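Local coordinates for enoyl-CoA hydratase/isomerase (Mycobacterium avium, PDB 3P5M), which catalyses the hydration or isomerisation of enoyl-CoA thioesters, at the interface of chains A and B. Sequence-based numbering; all coordinates share one arbitrary frame. Chains: chain A/B, Enoyl-CoA hydratase/isomerase.

The interface of chains A and B. Residues chain A 130, 133-135, 230-231, 234, 236; chain B 198-201, 204.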
# COMPACT_ATOMS: atom_id res chain seq x y z
N THR A 130 18.93 12.22 -19.45
CA THR A 130 18.22 12.67 -20.64
C THR A 130 17.80 14.14 -20.57
O THR A 130 17.42 14.71 -21.60
CB THR A 130 17.02 11.75 -20.99
OG1 THR A 130 16.20 11.60 -19.84
CG2 THR A 130 17.52 10.33 -21.48
N GLY A 133 20.41 15.42 -22.65
CA GLY A 133 20.55 14.70 -23.91
C GLY A 133 21.53 13.54 -23.86
O GLY A 133 22.03 13.09 -24.90
N LEU A 134 21.79 13.04 -22.64
CA LEU A 134 22.69 11.89 -22.41
C LEU A 134 21.93 10.64 -21.98
O LEU A 134 20.74 10.71 -21.77
CB LEU A 134 23.79 12.25 -21.39
CG LEU A 134 24.77 13.40 -21.75
CD1 LEU A 134 25.84 13.59 -20.67
CD2 LEU A 134 25.44 13.12 -23.08
N MET A 135 22.62 9.49 -21.87
CA MET A 135 21.97 8.24 -21.56
C MET A 135 22.49 7.73 -20.21
O MET A 135 23.52 8.17 -19.76
CB MET A 135 22.30 7.23 -22.67
CG MET A 135 23.73 6.69 -22.62
SD MET A 135 24.02 5.37 -23.80
CE MET A 135 22.95 4.07 -23.13
N ALA A 230 28.90 8.55 -28.59
CA ALA A 230 28.04 9.03 -29.69
C ALA A 230 27.28 10.29 -29.27
O ALA A 230 27.30 11.29 -29.97
CB ALA A 230 27.09 7.93 -30.19
N LEU A 231 26.66 10.26 -28.10
CA LEU A 231 25.71 11.31 -27.73
C LEU A 231 26.36 12.67 -27.40
O LEU A 231 25.73 13.72 -27.59
CB LEU A 231 24.79 10.84 -26.59
CG LEU A 231 23.81 9.70 -26.89
CD1 LEU A 231 23.18 9.17 -25.60
CD2 LEU A 231 22.72 10.09 -27.89
N THR A 234 26.29 15.02 -30.36
CA THR A 234 25.01 15.40 -30.96
C THR A 234 24.64 16.83 -30.62
O THR A 234 25.09 17.39 -29.61
CB THR A 234 23.82 14.51 -30.51
OG1 THR A 234 23.61 14.70 -29.11
CG2 THR A 234 24.07 13.02 -30.81
N ASP A 236 21.70 17.71 -29.79
CA ASP A 236 20.88 17.65 -28.62
C ASP A 236 21.70 17.77 -27.35
O ASP A 236 21.26 18.42 -26.42
CB ASP A 236 20.04 16.37 -28.61
CG ASP A 236 18.74 16.54 -29.30
OD1 ASP A 236 18.45 17.66 -29.74
OD2 ASP A 236 18.00 15.55 -29.39
N PRO B 198 15.00 13.98 -26.24
CA PRO B 198 16.26 13.66 -26.91
C PRO B 198 16.24 12.27 -27.58
O PRO B 198 16.79 11.32 -27.05
CB PRO B 198 17.26 13.73 -25.78
CG PRO B 198 16.45 13.33 -24.57
CD PRO B 198 15.18 14.07 -24.77
N THR B 199 15.66 12.20 -28.76
CA THR B 199 15.35 10.93 -29.41
C THR B 199 16.53 9.98 -29.58
O THR B 199 16.37 8.76 -29.44
CB THR B 199 14.67 11.18 -30.76
OG1 THR B 199 13.61 12.12 -30.55
CG2 THR B 199 14.09 9.87 -31.32
N LEU B 200 17.72 10.52 -29.85
CA LEU B 200 18.91 9.71 -30.03
C LEU B 200 19.33 9.10 -28.70
O LEU B 200 19.74 7.93 -28.66
CB LEU B 200 20.06 10.50 -30.65
CG LEU B 200 19.76 11.06 -32.07
CD1 LEU B 200 20.88 11.99 -32.58
CD2 LEU B 200 19.52 9.95 -33.09
N ALA B 201 19.24 9.91 -27.64
CA ALA B 201 19.48 9.42 -26.28
C ALA B 201 18.53 8.31 -25.87
O ALA B 201 18.97 7.35 -25.24
CB ALA B 201 19.47 10.58 -25.23
N TRP B 204 19.61 5.07 -27.73
CA TRP B 204 20.73 4.45 -27.02
C TRP B 204 20.34 3.82 -25.68
O TRP B 204 20.77 2.68 -25.38
CB TRP B 204 21.86 5.45 -26.81
CG TRP B 204 22.76 5.52 -27.98
CD1 TRP B 204 22.80 6.50 -28.92
CD2 TRP B 204 23.74 4.55 -28.37
NE1 TRP B 204 23.78 6.22 -29.86
CE2 TRP B 204 24.35 5.02 -29.56
CE3 TRP B 204 24.17 3.32 -27.84
CZ2 TRP B 204 25.37 4.33 -30.20
CZ3 TRP B 204 25.17 2.64 -28.49
CH2 TRP B 204 25.77 3.15 -29.64
O HOH W 1 18.88 13.18 -28.96
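A:Leu231, at the end of helix 217-231, reaches with its branched tip onto the first turn of helix 199-213 of chain B. Its CD2 lies 3.5 Å from the backbone N of B:Ala201, while CD1 touches CA of the same residue. Alanine suits this place because a short side chain lets the leucine come right up to the helix backbone; its own CB faces the carbonyl O of A:Gly133 at 3.6 Å. One turn further along, B:Trp204 turns the CD1-NE1 edge of its indole towards A:Leu231 and A:Ala230, which approach from the same side of the ring plane. The leucine CG and CD2 sit above the plane but outside the ring, beyond CD1, with CD2 lower and farther out; the alanine CB stands beyond NE1, 3.7 Å from it. A:Met135 closes the base of the tryptophan: SD of its flexible thioether meets the tryptophan CB, and the bend at chi3 (-66°) turns CE to within 3.4 Å of the backbone O.

At the helix start, the rigid ring of B:Pro198 sits between A:Thr130, whose carbonyl O meets CG, and A:Asp236, whose side chain crosses it at about a right angle; CA of side-chain-free A:Gly133 lies near its CB. The A:Asp236 carboxylate also reaches the B:Leu200 amide N, an early-turn N-H, through a water, 2.6 Å from OD2 and 3.0 Å from N. The methyl CG2 of A:Thr234, anti to the carbonyl carbon, meets CD1 of B:Leu200 at 3.8 Å. No direct polar bond joins the chains in this patch, part of an interface within the deposited hexamer; hexamers are common in this family.

Behind this layer, the A:Thr234 hydroxyl OG1 donates in plane to a lone pair of A:Leu231 O at 2.8 Å.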